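PDB 4MLG: beta-xylosidase, which probably hydrolyses xylo-oligosaccharides from their non-reducing ends, releasing xylose, as a five-bladed beta-propeller enzyme of glycosyl hydrolase family 43. Local coordinates for residues Glu3-Val8 / Phe54-Val59; Gly131-Asp136 / Met149-Leu154; Lys184-Arg189 / Glu197-Leu202; Lys283-His288 / Leu303-Leu308. All blocks are in the same frame, centred on the assembly; numbering follows the deposited sequence.

Contact 1: residues Glu3-Val8 / Phe54-Val59; sequences EPRYLV and FSMDDV
The guanidinium of R5 is held by backbone carbonyls beyond the end of strand 50-56: NH1 donates to O of V59, and NH2 to O of G62. The measured 2.5 Å from R5 NH1 to V59 O is too short to take literally at this resolution, and the N-H...O angle of 124° makes the bond a bent one, though V59 O does lie near the guanidinium plane. R5 reaches it with CG anti to the backbone N (chi1 174°) and the chain extended as far as NE. M56 comes from the facing strand, tip to tip with R5, its CE 3.6 Å from R5 NH1. The M56 chain turns at its last torsion (chi3 66°), which places CE beside L7 as well, 3.7 Å from L7 CD2; the L7 and M56 side chains cross at about a right angle. L7 CD2 in turn lies over one face of the R5 guanidinium. Farther along, V8 and F54 meet tip to tip in a CH-pi contact, V8 CG2 standing 3.7 Å from the centroid of the F54 ring. The N-terminal strand 5-6 is hydrogen-bonded to strand 302-308 near the C-terminus and so completes the last sheet, while strand 50-56 belongs to the first: the contact lies at the ring closure ("molecular Velcro") characteristic of beta-propellers.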
# COMPACT_ATOMS: atom_id res chain seq x y z
N GLU A 3 22.51 11.45 -37.24
CA GLU A 3 22.82 11.89 -35.89
C GLU A 3 21.55 11.97 -35.04
O GLU A 3 20.48 12.29 -35.56
CB GLU A 3 23.52 13.26 -35.92
CG GLU A 3 24.79 13.29 -36.75
CD GLU A 3 25.90 12.43 -36.17
OE1 GLU A 3 25.90 12.19 -34.95
OE2 GLU A 3 26.77 11.98 -36.95
N PRO A 4 21.67 11.67 -33.74
CA PRO A 4 20.55 11.75 -32.81
C PRO A 4 19.96 13.16 -32.75
O PRO A 4 20.70 14.14 -32.69
CB PRO A 4 21.19 11.40 -31.46
CG PRO A 4 22.37 10.58 -31.81
CD PRO A 4 22.89 11.15 -33.10
N ARG A 5 18.63 13.25 -32.77
CA ARG A 5 17.95 14.53 -32.80
C ARG A 5 17.23 14.83 -31.49
O ARG A 5 16.46 14.01 -30.99
CB ARG A 5 16.94 14.56 -33.96
CG ARG A 5 16.07 15.81 -33.99
CD ARG A 5 14.91 15.65 -34.96
NE ARG A 5 14.01 16.80 -34.93
CZ ARG A 5 12.85 16.86 -35.57
NH1 ARG A 5 12.44 15.84 -36.31
NH2 ARG A 5 12.10 17.95 -35.48
N TYR A 6 17.50 16.00 -30.93
CA TYR A 6 16.79 16.46 -29.74
C TYR A 6 15.44 17.05 -30.13
O TYR A 6 15.36 17.89 -31.02
CB TYR A 6 17.62 17.49 -28.97
CG TYR A 6 18.80 16.90 -28.23
CD1 TYR A 6 18.65 16.41 -26.94
CD2 TYR A 6 20.05 16.82 -28.81
CE1 TYR A 6 19.71 15.86 -26.25
CE2 TYR A 6 21.13 16.28 -28.13
CZ TYR A 6 20.95 15.80 -26.85
OH TYR A 6 22.02 15.26 -26.17
N LEU A 7 14.38 16.59 -29.47
CA LEU A 7 13.02 16.95 -29.86
C LEU A 7 12.46 18.15 -29.11
O LEU A 7 11.84 19.03 -29.71
CB LEU A 7 12.09 15.75 -29.70
CG LEU A 7 12.51 14.49 -30.47
CD1 LEU A 7 11.57 13.34 -30.19
CD2 LEU A 7 12.57 14.79 -31.96
N VAL A 8 12.67 18.19 -27.80
CA VAL A 8 12.17 19.29 -26.98
C VAL A 8 13.30 20.01 -26.26
O VAL A 8 13.71 19.62 -25.17
CB VAL A 8 11.13 18.81 -25.94
CG1 VAL A 8 10.54 19.99 -25.20
CG2 VAL A 8 10.04 18.01 -26.63
N PHE A 54 3.70 14.94 -26.35
CA PHE A 54 4.24 15.45 -27.61
C PHE A 54 3.86 14.55 -28.78
O PHE A 54 3.74 13.33 -28.62
CB PHE A 54 5.76 15.59 -27.52
CG PHE A 54 6.22 16.49 -26.41
CD1 PHE A 54 6.27 17.86 -26.59
CD2 PHE A 54 6.62 15.97 -25.19
CE1 PHE A 54 6.69 18.70 -25.58
CE2 PHE A 54 7.04 16.80 -24.17
CZ PHE A 54 7.08 18.17 -24.36
N SER A 55 3.67 15.15 -29.95
CA SER A 55 3.32 14.39 -31.15
C SER A 55 4.09 14.88 -32.37
O SER A 55 4.40 16.07 -32.48
CB SER A 55 1.81 14.47 -31.41
OG SER A 55 1.40 15.81 -31.60
N MET A 56 4.40 13.96 -33.27
CA MET A 56 5.14 14.30 -34.48
C MET A 56 4.48 13.69 -35.71
O MET A 56 3.71 12.74 -35.61
CB MET A 56 6.59 13.80 -34.39
CG MET A 56 7.30 14.17 -33.10
SD MET A 56 9.00 13.57 -33.05
CE MET A 56 9.73 14.55 -34.36
N ASP A 57 4.78 14.25 -36.88
CA ASP A 57 4.34 13.68 -38.15
C ASP A 57 5.53 13.08 -38.88
O ASP A 57 5.39 12.14 -39.66
CB ASP A 57 3.67 14.75 -39.01
CG ASP A 57 2.24 15.02 -38.59
OD1 ASP A 57 1.53 14.06 -38.22
OD2 ASP A 57 1.82 16.20 -38.63
N ASP A 58 6.71 13.63 -38.62
CA ASP A 58 7.95 13.13 -39.19
C ASP A 58 9.06 13.17 -38.15
O ASP A 58 9.41 14.24 -37.65
CB ASP A 58 8.35 13.96 -40.42
CG ASP A 58 9.60 13.44 -41.09
OD1 ASP A 58 9.82 12.21 -41.08
OD2 ASP A 58 10.37 14.27 -41.63
N VAL A 59 9.55 12.01 -37.75
CA VAL A 59 10.53 11.95 -36.69
C VAL A 59 11.84 12.63 -37.06
O VAL A 59 12.40 13.37 -36.28
CB VAL A 59 10.81 10.49 -36.30
CG1 VAL A 59 11.88 10.42 -35.23
CG2 VAL A 59 9.55 9.83 -35.80

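Contact 2: residues Gly131-Asp136 / Met149-Leu154; sequences GSYSMD and MYFGGL
The loop bearing M135 runs across the chain just past the end of strand 147-151, where G152 follows, the two chain directions 94° apart, and one backbone bond joins them: G152 N donates to M135 O at 2.9 Å, nearly straight at 169°. Beside it the rings of Y133 and F151 form a T-shaped (edge-to-face) pair, with centroids 5.1 Å apart and planes at 88°. The edge of F151 is the part that points in, its CE1 over the centre of one Y133 face and 3.8 Å from Y133 CZ. The Y133 hydroxyl bonds to N165 OD1. An alanine in place of Y133 would probably leave the F151 edge without the face it meets and N165 without its hydroxyl partner. S134 OG approaches G153 N to 3.2 Å at a poor angle for a bond, and is satisfied by G157 O. M135 folds back through bent torsions to set SD 3.5 Å from G153 CA. D136 packs its CB against G152 O, while its OD2 accepts from A224 N. A sulfate about 3 Å from the D136 side chain, probably from the crystallisation liquor, and the calcium ion about 6 Å away place this residue at the central pocket, consistent with a position in or near the active site. The crossing thus sits between strand 184-188, which pairs with 147-151 and touches Y133 and F151, and strands 81-91 and 223-230, which M135 and D136 meet.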
# COMPACT_ATOMS: atom_id res chain seq x y z
N GLY A 131 -3.32 -4.20 -5.79
CA GLY A 131 -2.20 -5.13 -5.81
C GLY A 131 -0.96 -4.56 -6.48
O GLY A 131 0.11 -5.16 -6.43
N SER A 132 -1.11 -3.39 -7.10
CA SER A 132 -0.01 -2.76 -7.82
C SER A 132 1.11 -2.31 -6.88
O SER A 132 0.85 -1.92 -5.74
CB SER A 132 -0.51 -1.57 -8.63
OG SER A 132 -1.08 -0.59 -7.79
N TYR A 133 2.34 -2.37 -7.37
CA TYR A 133 3.50 -1.93 -6.60
C TYR A 133 4.66 -1.59 -7.52
O TYR A 133 4.59 -1.83 -8.73
CB TYR A 133 3.91 -3.00 -5.57
CG TYR A 133 4.37 -4.31 -6.16
CD1 TYR A 133 5.72 -4.58 -6.34
CD2 TYR A 133 3.45 -5.30 -6.53
CE1 TYR A 133 6.15 -5.78 -6.87
CE2 TYR A 133 3.88 -6.50 -7.06
CZ TYR A 133 5.23 -6.74 -7.23
OH TYR A 133 5.66 -7.93 -7.75
N SER A 134 5.72 -1.03 -6.95
CA SER A 134 6.88 -0.58 -7.72
C SER A 134 6.50 0.43 -8.81
O SER A 134 5.48 1.11 -8.69
CB SER A 134 7.64 -1.76 -8.32
OG SER A 134 8.88 -1.35 -8.87
N MET A 135 7.31 0.52 -9.86
CA MET A 135 7.12 1.56 -10.87
C MET A 135 7.57 1.16 -12.27
O MET A 135 7.75 -0.03 -12.57
CB MET A 135 7.83 2.84 -10.44
CG MET A 135 9.11 2.60 -9.66
SD MET A 135 10.39 1.76 -10.62
CE MET A 135 11.37 3.16 -11.16
N ASP A 136 7.76 2.16 -13.13
CA ASP A 136 8.13 1.97 -14.53
C ASP A 136 7.28 0.94 -15.28
O ASP A 136 7.81 -0.07 -15.75
CB ASP A 136 9.62 1.62 -14.65
CG ASP A 136 10.52 2.82 -14.47
OD1 ASP A 136 10.02 3.88 -14.04
OD2 ASP A 136 11.73 2.71 -14.75
N MET A 149 1.13 -5.82 -18.75
CA MET A 149 1.93 -4.78 -18.10
C MET A 149 3.26 -5.35 -17.62
O MET A 149 3.30 -6.38 -16.95
CB MET A 149 1.18 -4.17 -16.91
CG MET A 149 2.06 -3.26 -16.05
SD MET A 149 1.30 -2.67 -14.52
CE MET A 149 0.11 -1.49 -15.16
N TYR A 150 4.34 -4.66 -17.96
CA TYR A 150 5.66 -5.01 -17.45
C TYR A 150 6.15 -3.89 -16.56
O TYR A 150 6.28 -2.74 -17.00
CB TYR A 150 6.64 -5.25 -18.60
CG TYR A 150 6.20 -6.35 -19.54
CD1 TYR A 150 6.61 -7.66 -19.35
CD2 TYR A 150 5.37 -6.08 -20.62
CE1 TYR A 150 6.21 -8.67 -20.20
CE2 TYR A 150 4.96 -7.08 -21.48
CZ TYR A 150 5.38 -8.37 -21.26
OH TYR A 150 4.98 -9.37 -22.12
N PHE A 151 6.42 -4.21 -15.30
CA PHE A 151 6.87 -3.19 -14.35
C PHE A 151 7.99 -3.70 -13.45
O PHE A 151 8.37 -4.87 -13.51
CB PHE A 151 5.69 -2.69 -13.51
CG PHE A 151 5.11 -3.72 -12.58
CD1 PHE A 151 5.53 -3.81 -11.26
CD2 PHE A 151 4.14 -4.60 -13.02
CE1 PHE A 151 5.00 -4.76 -10.41
CE2 PHE A 151 3.60 -5.55 -12.18
CZ PHE A 151 4.03 -5.63 -10.87
N GLY A 152 8.51 -2.81 -12.61
CA GLY A 152 9.60 -3.13 -11.71
C GLY A 152 10.71 -2.10 -11.78
O GLY A 152 10.90 -1.44 -12.81
N GLY A 153 11.45 -1.96 -10.69
CA GLY A 153 12.56 -1.03 -10.62
C GLY A 153 13.32 -1.14 -9.31
O GLY A 153 12.72 -1.04 -8.24
N LEU A 154 14.63 -1.34 -9.39
CA LEU A 154 15.45 -1.51 -8.20
C LEU A 154 15.61 -0.23 -7.38
O LEU A 154 15.36 0.87 -7.87
CB LEU A 154 16.84 -2.05 -8.57
CG LEU A 154 16.91 -3.51 -9.02
CD1 LEU A 154 18.35 -3.94 -9.21
CD2 LEU A 154 16.19 -4.41 -8.03

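Contact 3: residues Lys184-Arg189 / Glu197-Leu202; sequences KVVRLR and EEPRDL
V185 and R200 form an antiparallel hydrogen-bonded pair that satisfies both backbones: V185 N donates to R200 O at 3.0 Å, and R200 N returns a bond to V185 O, also 3.0 Å. At the next pair K184 and D201 run side by side, pointing the same way, and their ends make a salt bridge; the 2.3 Å from K184 NZ to D201 OD1 is doubtfully short. Toward the hairpin's turn the carboxylate of E197 gathers the donors. R200 NH2 spans both of its oxygens, 2.6 Å from E197 OE1 and 3.1 Å from E197 OE2, each met on the syn side but out of the carboxylate plane. E197 OE2 also takes a weak bond from R187 N at 3.4 Å and one involving the Y255 hydroxyl. An alanine in place of E197 would probably leave R200 without its ionic partner and free its guanidinium to turn. Between the polar groups the P199 ring packs on V186, with CG 3.8 Å from V186 CB. K184-D201 is thus the one ionic link across the strands, while E197 steadies R200 on its own side and reaches over through the weak R187 bond: the side-chain chemistry supplements the backbone pairing, and R200 probably favours an ionised E197.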
# COMPACT_ATOMS: atom_id res chain seq x y z
N LYS A 184 8.52 -7.67 -13.43
CA LYS A 184 7.24 -8.35 -13.27
C LYS A 184 6.35 -8.21 -14.50
O LYS A 184 6.41 -7.21 -15.21
CB LYS A 184 6.51 -7.81 -12.03
CG LYS A 184 7.23 -8.09 -10.72
CD LYS A 184 7.34 -9.58 -10.47
CE LYS A 184 8.08 -9.87 -9.18
NZ LYS A 184 8.17 -11.34 -8.92
N VAL A 185 5.54 -9.24 -14.73
CA VAL A 185 4.59 -9.24 -15.84
C VAL A 185 3.21 -9.63 -15.32
O VAL A 185 3.07 -10.54 -14.51
CB VAL A 185 5.03 -10.21 -16.96
CG1 VAL A 185 5.37 -11.58 -16.39
CG2 VAL A 185 3.95 -10.32 -18.03
N VAL A 186 2.18 -8.91 -15.77
CA VAL A 186 0.82 -9.21 -15.37
C VAL A 186 -0.17 -8.88 -16.48
O VAL A 186 -0.03 -7.87 -17.18
CB VAL A 186 0.44 -8.47 -14.05
CG1 VAL A 186 0.53 -6.96 -14.23
CG2 VAL A 186 -0.95 -8.88 -13.58
N ARG A 187 -1.16 -9.74 -16.68
CA ARG A 187 -2.18 -9.52 -17.69
C ARG A 187 -3.28 -8.62 -17.15
O ARG A 187 -3.78 -8.84 -16.04
CB ARG A 187 -2.76 -10.85 -18.19
CG ARG A 187 -3.81 -10.70 -19.28
CD ARG A 187 -4.28 -12.05 -19.80
NE ARG A 187 -4.92 -12.85 -18.75
CZ ARG A 187 -6.22 -12.82 -18.48
NH1 ARG A 187 -7.03 -12.03 -19.16
NH2 ARG A 187 -6.71 -13.58 -17.51
N LEU A 188 -3.66 -7.61 -17.92
CA LEU A 188 -4.74 -6.71 -17.54
C LEU A 188 -6.08 -7.24 -18.04
O LEU A 188 -6.16 -7.82 -19.13
CB LEU A 188 -4.49 -5.31 -18.11
CG LEU A 188 -3.28 -4.55 -17.56
CD1 LEU A 188 -3.00 -3.32 -18.41
CD2 LEU A 188 -3.51 -4.16 -16.11
N ARG A 189 -7.13 -7.04 -17.25
CA ARG A 189 -8.47 -7.42 -17.69
C ARG A 189 -8.99 -6.39 -18.70
O ARG A 189 -8.37 -5.35 -18.89
CB ARG A 189 -9.42 -7.56 -16.49
CG ARG A 189 -9.55 -6.32 -15.64
CD ARG A 189 -10.52 -6.55 -14.48
NE ARG A 189 -11.08 -5.30 -13.98
CZ ARG A 189 -11.74 -5.18 -12.83
NH1 ARG A 189 -11.93 -6.23 -12.06
NH2 ARG A 189 -12.21 -3.99 -12.46
N GLU A 197 -4.88 -11.12 -13.23
CA GLU A 197 -4.23 -12.23 -12.54
C GLU A 197 -3.16 -11.69 -11.60
O GLU A 197 -3.00 -10.48 -11.47
CB GLU A 197 -3.58 -13.17 -13.55
CG GLU A 197 -2.49 -12.51 -14.37
CD GLU A 197 -1.80 -13.47 -15.32
OE1 GLU A 197 -2.23 -14.64 -15.40
OE2 GLU A 197 -0.84 -13.05 -16.00
N GLU A 198 -2.43 -12.59 -10.96
CA GLU A 198 -1.31 -12.20 -10.12
C GLU A 198 -0.05 -12.02 -10.97
O GLU A 198 0.25 -12.86 -11.82
CB GLU A 198 -1.05 -13.23 -9.02
CG GLU A 198 -2.14 -13.33 -7.97
CD GLU A 198 -1.66 -14.02 -6.71
OE1 GLU A 198 -0.60 -13.62 -6.18
OE2 GLU A 198 -2.33 -14.97 -6.26
N PRO A 199 0.68 -10.92 -10.74
CA PRO A 199 1.95 -10.68 -11.43
C PRO A 199 2.96 -11.79 -11.14
O PRO A 199 2.87 -12.45 -10.10
CB PRO A 199 2.43 -9.36 -10.81
CG PRO A 199 1.18 -8.69 -10.35
CD PRO A 199 0.29 -9.79 -9.88
N ARG A 200 3.90 -11.99 -12.05
CA ARG A 200 4.90 -13.04 -11.89
C ARG A 200 6.24 -12.62 -12.47
O ARG A 200 6.33 -11.66 -13.23
CB ARG A 200 4.42 -14.34 -12.53
CG ARG A 200 3.80 -14.17 -13.91
CD ARG A 200 3.25 -15.48 -14.44
NE ARG A 200 1.87 -15.34 -14.91
CZ ARG A 200 1.17 -16.31 -15.49
NH1 ARG A 200 1.72 -17.51 -15.67
NH2 ARG A 200 -0.07 -16.09 -15.88
N ASP A 201 7.29 -13.35 -12.11
CA ASP A 201 8.63 -13.07 -12.61
C ASP A 201 8.72 -13.22 -14.12
O ASP A 201 8.29 -14.23 -14.68
CB ASP A 201 9.66 -13.99 -11.95
CG ASP A 201 9.94 -13.63 -10.50
OD1 ASP A 201 9.83 -12.44 -10.16
OD2 ASP A 201 10.28 -14.54 -9.71
N LEU A 202 9.26 -12.20 -14.78
CA LEU A 202 9.65 -12.32 -16.18
C LEU A 202 11.12 -12.71 -16.19
O LEU A 202 11.99 -11.85 -16.17
CB LEU A 202 9.45 -11.00 -16.93
CG LEU A 202 9.72 -11.10 -18.43
CD1 LEU A 202 8.56 -11.81 -19.13
CD2 LEU A 202 9.97 -9.74 -19.05

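Contact 4: residues Lys283-His288 / Leu303-Leu308; sequences KWYLFH and LKVAEL
A beta hairpin of the last propeller blade, strands 283-290 and 302-308, brings L286 opposite A306 in an antiparallel ladder. L286 N donates to A306 O at 2.6 Å, nearly along the C=O axis, and H288 with K304 forms a further hydrogen-bonded pair. L286 O has two donors: a weak bond from A306 N, 3.3 Å away, and a side-chain bond from H288 ND1 at 2.6 Å. This second bond, with L286 O in the plane of the imidazole, fixes the rotation of the H288 ring, whose CG sits between the backbone N and the carbonyl carbon (chi1 57°). The ring thereby presents one face to K304, whose CG lies 3.7 Å from its centroid, and an edge to A306, with A306 CB 3.8 Å from H288 CE1. K304 NZ continues to a salt bridge with D290. On the face bearing Y285, F287, V305 and E307, V305 CG2 sits over the F287 ring, 4.0 Å from the centroid, and also touches Y285 CB at 3.7 Å. At the far end L308 CD1 packs on L286 CB. A water there accepts from W284 N at 2.9 Å; its close approach to L308 O is doubtful. On the Y285, F287 and V305 side, F287 meets L25 and I27 of strand 24-32; L286 and L308 on the other side meet I264 of strand 258-265. Within the sheet, strand 283-290 is flanked by 276-280 and strand 302-308 by 5-6.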
# COMPACT_ATOMS: atom_id res chain seq x y z
N LYS A 283 10.74 2.78 -40.53
CA LYS A 283 12.01 2.82 -39.81
C LYS A 283 11.80 2.72 -38.30
O LYS A 283 10.81 3.20 -37.76
CB LYS A 283 12.78 4.10 -40.14
CG LYS A 283 13.07 4.27 -41.62
CD LYS A 283 13.83 5.55 -41.88
CE LYS A 283 14.09 5.73 -43.37
NZ LYS A 283 14.83 6.99 -43.66
N TRP A 284 12.76 2.08 -37.62
CA TRP A 284 12.70 1.94 -36.17
C TRP A 284 13.50 3.05 -35.49
O TRP A 284 14.52 3.49 -36.00
CB TRP A 284 13.22 0.57 -35.75
CG TRP A 284 12.31 -0.56 -36.12
CD1 TRP A 284 12.23 -1.18 -37.34
CD2 TRP A 284 11.35 -1.21 -35.28
NE1 TRP A 284 11.27 -2.17 -37.30
CE2 TRP A 284 10.72 -2.21 -36.05
CE3 TRP A 284 10.96 -1.04 -33.94
CZ2 TRP A 284 9.73 -3.04 -35.53
CZ3 TRP A 284 9.98 -1.87 -33.43
CH2 TRP A 284 9.37 -2.85 -34.22
N TYR A 285 13.01 3.49 -34.33
CA TYR A 285 13.66 4.57 -33.60
C TYR A 285 13.84 4.22 -32.12
O TYR A 285 13.00 3.55 -31.53
CB TYR A 285 12.86 5.87 -33.73
CG TYR A 285 12.74 6.36 -35.16
CD1 TYR A 285 13.70 7.20 -35.70
CD2 TYR A 285 11.67 5.99 -35.96
CE1 TYR A 285 13.60 7.66 -37.00
CE2 TYR A 285 11.56 6.43 -37.26
CZ TYR A 285 12.53 7.27 -37.78
OH TYR A 285 12.42 7.72 -39.07
N LEU A 286 14.95 4.68 -31.54
CA LEU A 286 15.19 4.49 -30.12
C LEU A 286 15.09 5.83 -29.39
O LEU A 286 16.08 6.55 -29.27
CB LEU A 286 16.57 3.87 -29.88
CG LEU A 286 16.97 3.64 -28.42
CD1 LEU A 286 16.11 2.55 -27.80
CD2 LEU A 286 18.45 3.30 -28.29
N PHE A 287 13.89 6.15 -28.92
CA PHE A 287 13.69 7.36 -28.13
C PHE A 287 14.34 7.18 -26.77
O PHE A 287 14.14 6.15 -26.12
CB PHE A 287 12.20 7.67 -27.96
CG PHE A 287 11.51 8.04 -29.25
CD1 PHE A 287 11.34 9.37 -29.60
CD2 PHE A 287 11.03 7.06 -30.10
CE1 PHE A 287 10.70 9.71 -30.77
CE2 PHE A 287 10.39 7.40 -31.27
CZ PHE A 287 10.23 8.72 -31.61
N HIS A 288 15.12 8.16 -26.34
CA HIS A 288 15.80 8.10 -25.04
C HIS A 288 16.14 9.50 -24.55
O HIS A 288 15.56 10.48 -25.01
CB HIS A 288 17.06 7.23 -25.13
CG HIS A 288 18.04 7.68 -26.17
ND1 HIS A 288 17.79 7.56 -27.52
CD2 HIS A 288 19.27 8.23 -26.06
CE1 HIS A 288 18.83 8.03 -28.20
NE2 HIS A 288 19.74 8.44 -27.33
N LEU A 303 15.00 14.66 -23.78
CA LEU A 303 14.72 13.51 -24.63
C LEU A 303 15.29 13.66 -26.04
O LEU A 303 15.39 14.77 -26.56
CB LEU A 303 13.22 13.17 -24.66
CG LEU A 303 12.15 14.25 -24.82
CD1 LEU A 303 12.24 14.96 -26.16
CD2 LEU A 303 10.78 13.63 -24.64
N LYS A 304 15.65 12.53 -26.64
CA LYS A 304 16.26 12.53 -27.96
C LYS A 304 15.93 11.24 -28.70
O LYS A 304 15.55 10.24 -28.08
CB LYS A 304 17.77 12.70 -27.84
CG LYS A 304 18.44 11.66 -26.96
CD LYS A 304 19.90 12.01 -26.69
CE LYS A 304 20.68 12.15 -27.98
NZ LYS A 304 22.11 12.49 -27.74
N VAL A 305 16.07 11.26 -30.02
CA VAL A 305 15.73 10.09 -30.83
C VAL A 305 16.86 9.70 -31.77
O VAL A 305 17.45 10.55 -32.44
CB VAL A 305 14.41 10.32 -31.62
CG1 VAL A 305 14.46 11.63 -32.39
CG2 VAL A 305 14.13 9.14 -32.54
N ALA A 306 17.17 8.41 -31.80
CA ALA A 306 18.17 7.87 -32.71
C ALA A 306 17.58 6.70 -33.48
O ALA A 306 16.80 5.91 -32.94
CB ALA A 306 19.40 7.43 -31.94
N GLU A 307 17.96 6.58 -34.75
CA GLU A 307 17.46 5.50 -35.60
C GLU A 307 18.00 4.15 -35.16
O GLU A 307 19.20 4.00 -34.93
CB GLU A 307 17.80 5.76 -37.06
CG GLU A 307 17.27 4.71 -38.02
CD GLU A 307 17.47 5.07 -39.47
OE1 GLU A 307 18.10 6.12 -39.74
OE2 GLU A 307 17.00 4.31 -40.35
N LEU A 308 17.11 3.18 -35.03
CA LEU A 308 17.49 1.83 -34.62
C LEU A 308 17.46 0.88 -35.81
O LEU A 308 16.50 0.88 -36.59
CB LEU A 308 16.57 1.33 -33.51
CG LEU A 308 16.96 0.01 -32.83
CD1 LEU A 308 17.01 0.19 -31.33
CD2 LEU A 308 15.99 -1.10 -33.20
O HOH W 1 15.53 2.02 -38.51

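Overall arrangement
The four contacts form two groups on opposite sides of the chain's centre. Contacts 1 and 4, with centres 9 Å apart, meet in the last blade through strand 5-6 of contact 1, R5 O accepting from V305 N at 2.9 Å. Contacts 2 and 3, with centres 10 Å apart, share another sheet, where F151 O and K184 N are 2.8 Å apart. Between the groups the centres of contacts 1 and 3 are 33 Å apart and those of contacts 2 and 4 are 24 Å apart. The calcium ion, bound by D85 and H274, is about 6 Å from the D136 side chain in contact 2, and about 10, 13 and 14 Å from those of F287, L202 and F54 in contacts 4, 3 and 1.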